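Local coordinates for S-adenosyl-L-methionine methyl transferase (Ruegeria pomeroyi DSS-3, PDB 3IHT), which binds S-adenosyl-L-methionine in a Rossmann-like domain and probably transfers its methyl group to an acceptor substrate, at residues 137-142 with 170-174; 96-100 with 132-136; 122-127 with 147-151. All coordinates share one frame; numbering follows the deposited sequence. Where two conformers were deposited one is given.

From the N terminus, contact 2 opens first, in helix 92-103. Contact 3 opens next, in helix 119-133, and the end of that same helix closes contact 2 at 132-136. Contact 1 opens immediately afterwards at 137-142; contact 3 closes in the loop at 147-151, and contact 1 at the C terminus, 170-174. Contact 3 therefore crosses both others, whereas contacts 2 and 1 follow in series. Together they tie two neighbouring helices to each other, helix 119-133 to the loop after strand 141-145, and strand 169-172 to strand 141-145 and the turn before it. Met149 joins them physically: its backbone N probably bonds Tyr171 OH of contact 1, and its CE packs on Ile133 of contact 2.

Contact 1: 137-142 with 170-174; sequences LAQGGL and IYRRG
The reversed last strand of the Rossmann-like methyltransferase sheet ends here, with Arg172 of strand 169-172 lying antiparallel to Leu142 as a non-hydrogen-bonded pair, their CA atoms 4.5 Å apart. One residue further along, Arg173 N donates to Gly141 O at 2.9 Å in an almost straight bond (167° at the hydrogen). Just before Gly141 the chain makes a type II turn, from Ala138 to Gly141. Gly140 sits at its third position, where glycine readily adopts the positive phi of 85°. The turn presents Gly140 N to Arg173 O, 2.9 Å away, so backbone bonds grip Arg173 through both its amide and its carbonyl.

The side chain of Arg173 adds a third link. With CG opposite the backbone N (chi1 -174°) and the chain straight out to NE, it runs past Ala138 O, and its CD passes 3.5 Å from that oxygen. The length of the arginine carries NH1 to the strand before the turn, where it gives a 2.8 Å hydrogen bond to Leu137 O; this oxygen lies close to the guanidinium plane, and NH1 approaches in the plane of the carbonyl. The aliphatic part of Arg172 lies alongside Leu142 on the same face of the sheet, and its NE forms a salt bridge with Glu155. Gln139, at the second position of the turn, crosses Arg173 obliquely and sets its CG over the centre of one guanidinium face, 3.7 Å from Arg173 CZ.

Contact 2: 96-100 with 132-136; sequences LPATL and LIEPH
His136 slots its imidazole between two leucines one helical turn apart, Leu96 and Leu100. Leu100 CD1 sits almost centrally over one face, 3.8 Å from the ring centroid and 8° off its normal. On the opposite face Leu96 CD2 lies nearer the rim, 3.9 Å from the centroid. Both are CH-pi contacts, and a flat ring offers a face to each leucine. At the edge, in the ring plane, His136 CE1 comes within 3.0 Å of Leu96 O, the same carbonyl that takes the helical bond from Leu100 N.

The first shell is completed by aliphatic groups. The other branch of Leu96, CD1, meets Ile133 CG1 at 3.8 Å, while the Leu100 side chain crosses that of Pro135 at about a right angle, Leu100 CD2 touching Pro135 CB at 3.9 Å.

Further out, the backbone sets the ring in place. Helix 119-133 tightens into a 3-10 turn, with His136 N bonded to Ile133 O at 3.0 Å, and the backbone of His136 also pairs with Ala107. With CG opposite the carbonyl carbon (chi1 -71°), the imidazole reaches across to helix 92-103. That helix is kinked at Pro97, whose N cannot donate to the turn before. Its inner side, Leu96 and Thr99, rests on Phe70 of strand 67-71, as Ile133 rests on Leu47 of strand 44-47. Two adjacent helices packed side by side over the parallel part of the sheet are characteristic of the Rossmann-like methyltransferase fold; Ile92, at the start of the first, binds S-adenosyl-L-methionine.

Contact 3: 122-127 with 147-151; sequences NDRFAR and DRMYF
Tyr150 lays one ring face against Arg127, whose CB lies 4.2 Å from the ring centroid. The Arg127 chain bends at chi3, bringing its guanidinium back over the same face as an off-centre cation-pi contact, with CZ 4.3 Å from the centroid and the two planes 40° apart. At the ring edge Tyr150 OH donates a short 2.6 Å hydrogen bond to Asp123 OD1, on its syn lone pair. The phenol thus combines a broad face for Arg127 with a polar tip for the carboxylate.

Next to this pair the helix comes close to the loop, and Ala126 is small enough to fit: its CB meets Arg148 O at 3.5 Å and the selenium of Met149, a selenomethionine, at 4.0 Å. Three waters complete the seam. One bridges Asn122 O and Asp147 OD2, another Asn122 ND2 and Asp147 OD1, and the third donates to both Asp123 OD1 and Arg148 O, so Asp123 OD1 receives two bonds, from this water and from Tyr150 OH. Asn122 OD1 is taken by Gly116 N.

The loop following strand 141-145 is thereby fastened to helix 119-133, which carries Phe125 into contact with S-adenosylmethionine, in keeping with the cofactor pocket at the strand ends of a Rossmann-like methyltransferase.

Contact 1: 137-142 with 170-174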
# COMPACT_ATOMS: atom_id res chain seq x y z
N LEU A 137 -3.30 3.76 28.04
CA LEU A 137 -1.86 3.86 28.07
C LEU A 137 -1.28 3.88 29.51
O LEU A 137 -1.74 4.64 30.39
CB LEU A 137 -1.38 5.08 27.33
CG LEU A 137 -1.36 5.09 25.81
CD1 LEU A 137 -0.68 6.39 25.39
CD2 LEU A 137 -0.63 3.90 25.23
N ALA A 138 -0.31 3.01 29.73
CA ALA A 138 0.55 3.09 30.92
C ALA A 138 1.40 4.35 30.88
O ALA A 138 1.62 4.94 29.83
CB ALA A 138 1.43 1.84 31.03
N GLN A 139 1.89 4.76 32.04
CA GLN A 139 2.89 5.82 32.07
C GLN A 139 4.08 5.42 31.23
O GLN A 139 4.59 4.29 31.34
CB GLN A 139 3.31 6.13 33.52
CG GLN A 139 2.23 6.74 34.34
CD GLN A 139 2.67 7.05 35.78
OE1 GLN A 139 3.74 7.62 36.01
NE2 GLN A 139 1.83 6.69 36.74
N GLY A 140 4.50 6.35 30.36
CA GLY A 140 5.54 6.11 29.39
C GLY A 140 5.08 5.47 28.08
O GLY A 140 5.86 5.34 27.15
N GLY A 141 3.83 5.05 28.03
CA GLY A 141 3.27 4.44 26.83
C GLY A 141 3.17 5.40 25.67
O GLY A 141 3.00 6.61 25.86
N LEU A 142 3.25 4.85 24.46
CA LEU A 142 3.16 5.66 23.25
C LEU A 142 1.93 5.26 22.42
O LEU A 142 1.44 4.10 22.51
CB LEU A 142 4.43 5.50 22.43
CG LEU A 142 5.74 5.97 23.07
CD1 LEU A 142 6.91 5.72 22.11
CD2 LEU A 142 5.68 7.44 23.46
N ILE A 170 2.84 10.68 16.66
CA ILE A 170 3.26 9.94 17.86
C ILE A 170 2.93 10.74 19.11
O ILE A 170 3.25 11.92 19.19
CB ILE A 170 4.75 9.62 17.86
CG1 ILE A 170 5.17 8.91 16.57
CG2 ILE A 170 5.11 8.77 19.16
CD1 ILE A 170 6.73 8.72 16.43
N TYR A 171 2.29 10.09 20.09
CA TYR A 171 1.93 10.72 21.34
C TYR A 171 2.40 9.88 22.51
O TYR A 171 2.58 8.67 22.38
CB TYR A 171 0.43 10.93 21.43
CG TYR A 171 -0.18 11.65 20.25
CD1 TYR A 171 -0.55 10.94 19.11
CD2 TYR A 171 -0.36 13.03 20.25
CE1 TYR A 171 -1.10 11.57 18.02
CE2 TYR A 171 -0.90 13.66 19.15
CZ TYR A 171 -1.27 12.93 18.06
OH TYR A 171 -1.82 13.55 16.97
N ARG A 172 2.63 10.53 23.65
CA ARG A 172 3.17 9.83 24.83
C ARG A 172 2.41 10.20 26.09
O ARG A 172 2.05 11.36 26.29
CB ARG A 172 4.64 10.21 25.02
CG ARG A 172 5.31 9.56 26.25
CD ARG A 172 6.83 9.74 26.21
NE ARG A 172 7.22 11.14 26.36
CZ ARG A 172 8.43 11.63 26.06
NH1 ARG A 172 9.38 10.84 25.57
NH2 ARG A 172 8.68 12.93 26.21
N ARG A 173 2.18 9.21 26.96
CA ARG A 173 1.66 9.49 28.30
C ARG A 173 2.83 9.84 29.21
O ARG A 173 3.67 8.98 29.51
CB ARG A 173 0.94 8.30 28.90
CG ARG A 173 0.30 8.67 30.21
CD ARG A 173 -0.47 7.54 30.86
NE ARG A 173 -0.78 7.91 32.25
CZ ARG A 173 -1.27 7.09 33.18
NH1 ARG A 173 -1.57 5.83 32.90
NH2 ARG A 173 -1.47 7.56 34.40
N GLY A 174 2.93 11.10 29.57
CA GLY A 174 4.02 11.57 30.41
C GLY A 174 3.90 11.13 31.85
O GLY A 174 2.99 10.43 32.36
OXT GLY A 174 4.78 11.48 32.63

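Contact 2: 96-100 with 132-136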
# COMPACT_ATOMS: atom_id res chain seq x y z
N LEU A 96 -13.02 -1.24 23.06
CA LEU A 96 -12.04 -0.49 23.86
C LEU A 96 -12.51 -0.34 25.33
O LEU A 96 -11.77 -0.71 26.25
CB LEU A 96 -11.62 0.83 23.21
CG LEU A 96 -10.56 0.70 22.11
CD1 LEU A 96 -10.38 1.98 21.31
CD2 LEU A 96 -9.18 0.29 22.74
N PRO A 97 -13.74 0.16 25.55
CA PRO A 97 -14.18 0.25 26.95
C PRO A 97 -14.24 -1.11 27.65
O PRO A 97 -13.88 -1.23 28.81
CB PRO A 97 -15.58 0.85 26.84
CG PRO A 97 -15.58 1.60 25.60
CD PRO A 97 -14.63 0.90 24.65
N ALA A 98 -14.66 -2.15 26.94
CA ALA A 98 -14.68 -3.51 27.51
C ALA A 98 -13.26 -3.99 27.92
O ALA A 98 -13.05 -4.61 29.00
CB ALA A 98 -15.32 -4.50 26.54
N THR A 99 -12.30 -3.70 27.06
CA THR A 99 -10.92 -4.09 27.29
C THR A 99 -10.33 -3.30 28.46
O THR A 99 -9.53 -3.82 29.22
CB THR A 99 -10.07 -3.93 26.01
OG1 THR A 99 -10.67 -4.74 24.98
CG2 THR A 99 -8.62 -4.35 26.26
N LEU A 100 -10.72 -2.03 28.61
CA LEU A 100 -10.25 -1.24 29.75
C LEU A 100 -10.66 -1.88 31.09
O LEU A 100 -9.88 -1.88 32.05
CB LEU A 100 -10.75 0.20 29.69
CG LEU A 100 -10.07 1.19 30.65
CD1 LEU A 100 -8.56 1.45 30.29
CD2 LEU A 100 -10.86 2.50 30.63
N LEU A 132 -11.49 7.37 23.80
CA LEU A 132 -11.62 5.95 24.08
C LEU A 132 -10.26 5.26 24.17
O LEU A 132 -10.13 4.27 24.88
CB LEU A 132 -12.48 5.23 23.03
CG LEU A 132 -13.91 5.74 22.84
CD1 LEU A 132 -14.64 4.86 21.77
CD2 LEU A 132 -14.67 5.77 24.14
N ILE A 133 -9.27 5.77 23.45
CA ILE A 133 -7.94 5.21 23.47
C ILE A 133 -7.09 5.69 24.65
O ILE A 133 -6.36 4.88 25.26
CB ILE A 133 -7.19 5.50 22.18
CG1 ILE A 133 -7.84 4.76 21.01
CG2 ILE A 133 -5.66 5.24 22.31
CD1 ILE A 133 -7.40 5.21 19.60
N GLU A 134 -7.17 6.98 24.95
CA GLU A 134 -6.29 7.63 25.94
C GLU A 134 -6.17 6.90 27.29
O GLU A 134 -5.03 6.70 27.76
CB GLU A 134 -6.67 9.11 26.15
CG GLU A 134 -5.70 9.86 27.01
CD GLU A 134 -5.75 11.38 26.79
OE1 GLU A 134 -6.67 11.88 26.08
OE2 GLU A 134 -4.87 12.07 27.33
N PRO A 135 -7.28 6.44 27.89
CA PRO A 135 -7.18 5.77 29.20
C PRO A 135 -6.41 4.44 29.24
O PRO A 135 -6.13 3.94 30.33
CB PRO A 135 -8.66 5.54 29.63
CG PRO A 135 -9.48 6.36 28.69
CD PRO A 135 -8.69 6.54 27.43
N HIS A 136 -6.08 3.88 28.07
CA HIS A 136 -5.44 2.58 27.98
C HIS A 136 -3.93 2.60 28.22
O HIS A 136 -3.36 1.54 28.51
CB HIS A 136 -5.74 1.92 26.66
CG HIS A 136 -7.16 1.46 26.52
ND1 HIS A 136 -7.55 0.17 26.80
CD2 HIS A 136 -8.29 2.15 26.22
CE1 HIS A 136 -8.86 0.07 26.63
NE2 HIS A 136 -9.33 1.26 26.28

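Contact 3: 122-127 with 147-151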
# COMPACT_ATOMS: atom_id res chain seq x y z
N ASN A 122 -12.29 9.94 8.10
CA ASN A 122 -11.20 9.47 8.97
C ASN A 122 -10.94 10.41 10.14
O ASN A 122 -10.69 9.97 11.27
CB ASN A 122 -9.92 9.24 8.14
CG ASN A 122 -10.07 8.11 7.14
OD1 ASN A 122 -11.01 7.30 7.17
ND2 ASN A 122 -9.10 8.03 6.22
N ASP A 123 -10.97 11.71 9.87
CA ASP A 123 -10.72 12.72 10.88
C ASP A 123 -11.84 12.81 11.93
O ASP A 123 -11.58 12.93 13.14
CB ASP A 123 -10.48 14.05 10.23
CG ASP A 123 -10.40 15.18 11.24
OD1 ASP A 123 -9.45 15.24 12.05
OD2 ASP A 123 -11.30 16.03 11.24
N ARG A 124 -13.09 12.66 11.49
CA ARG A 124 -14.19 12.57 12.48
C ARG A 124 -14.06 11.35 13.40
O ARG A 124 -14.36 11.42 14.61
CB ARG A 124 -15.55 12.58 11.81
CG ARG A 124 -15.84 13.90 11.12
CD ARG A 124 -17.27 13.96 10.65
NE ARG A 124 -17.56 13.09 9.51
CZ ARG A 124 -17.41 13.43 8.23
NH1 ARG A 124 -16.89 14.59 7.87
NH2 ARG A 124 -17.81 12.59 7.29
N PHE A 125 -13.61 10.24 12.84
CA PHE A 125 -13.43 9.02 13.62
C PHE A 125 -12.26 9.14 14.59
O PHE A 125 -12.36 8.75 15.74
CB PHE A 125 -13.20 7.81 12.71
CG PHE A 125 -13.27 6.49 13.43
CD1 PHE A 125 -14.44 6.05 14.00
CD2 PHE A 125 -12.14 5.69 13.53
CE1 PHE A 125 -14.52 4.84 14.67
CE2 PHE A 125 -12.21 4.45 14.20
CZ PHE A 125 -13.39 4.03 14.77
N ALA A 126 -11.18 9.76 14.14
CA ALA A 126 -10.04 10.04 15.00
C ALA A 126 -10.49 10.89 16.22
O ALA A 126 -10.08 10.62 17.36
CB ALA A 126 -8.98 10.80 14.20
N ARG A 127 -11.33 11.90 15.97
CA ARG A 127 -11.84 12.72 17.03
C ARG A 127 -12.65 11.87 18.01
O ARG A 127 -12.44 11.89 19.24
CB ARG A 127 -12.71 13.83 16.44
CG ARG A 127 -13.32 14.81 17.44
CD ARG A 127 -14.26 15.80 16.73
NE ARG A 127 -13.55 16.63 15.74
CZ ARG A 127 -13.01 17.82 15.98
NH1 ARG A 127 -13.13 18.41 17.18
NH2 ARG A 127 -12.36 18.46 15.00
N ASP A 147 -3.73 8.95 11.70
CA ASP A 147 -4.60 10.13 11.74
C ASP A 147 -4.17 11.04 12.90
O ASP A 147 -3.88 10.55 13.98
CB ASP A 147 -6.04 9.66 12.07
CG ASP A 147 -6.67 8.73 11.00
OD1 ASP A 147 -6.86 9.26 9.88
OD2 ASP A 147 -7.00 7.52 11.30
N ARG A 148 -4.17 12.35 12.69
CA ARG A 148 -4.03 13.30 13.77
C ARG A 148 -5.09 13.08 14.87
O ARG A 148 -6.25 12.90 14.55
CB ARG A 148 -4.15 14.72 13.27
CG ARG A 148 -3.85 15.73 14.38
CD ARG A 148 -4.01 17.14 13.93
NE ARG A 148 -3.09 17.43 12.84
CZ ARG A 148 -1.84 17.89 12.96
NH1 ARG A 148 -1.28 18.09 14.15
NH2 ARG A 148 -1.14 18.12 11.85
N MSE A 149 -4.66 13.06 16.14
CA MSE A 149 -5.53 12.68 17.22
C MSE A 149 -5.91 13.89 18.07
O MSE A 149 -5.37 14.97 17.90
CB MSE A 149 -4.87 11.60 18.07
CG MSE A 149 -4.46 10.38 17.30
SE MSE A 149 -5.94 9.44 16.36
CE MSE A 149 -6.59 8.43 17.87
N TYR A 150 -6.88 13.69 18.96
CA TYR A 150 -7.43 14.75 19.77
C TYR A 150 -7.43 14.36 21.24
O TYR A 150 -8.48 14.11 21.83
CB TYR A 150 -8.87 14.99 19.30
CG TYR A 150 -8.99 15.50 17.86
CD1 TYR A 150 -8.97 14.64 16.79
CD2 TYR A 150 -9.18 16.87 17.61
CE1 TYR A 150 -9.10 15.10 15.49
CE2 TYR A 150 -9.33 17.33 16.31
CZ TYR A 150 -9.28 16.47 15.27
OH TYR A 150 -9.45 16.94 13.98
N PHE A 151 -6.24 14.28 21.82
CA PHE A 151 -6.06 13.82 23.19
C PHE A 151 -6.08 14.96 24.21
O PHE A 151 -5.86 16.11 23.84
CB PHE A 151 -4.73 13.07 23.32
CG PHE A 151 -4.68 11.79 22.56
CD1 PHE A 151 -5.63 10.79 22.80
CD2 PHE A 151 -3.70 11.56 21.61
CE1 PHE A 151 -5.59 9.58 22.09
CE2 PHE A 151 -3.65 10.34 20.93
CZ PHE A 151 -4.61 9.36 21.17
O HOH W 1 -9.70 7.22 11.34
O HOH W 2 -6.91 9.60 6.90
O HOH W 3 -7.49 13.37 12.13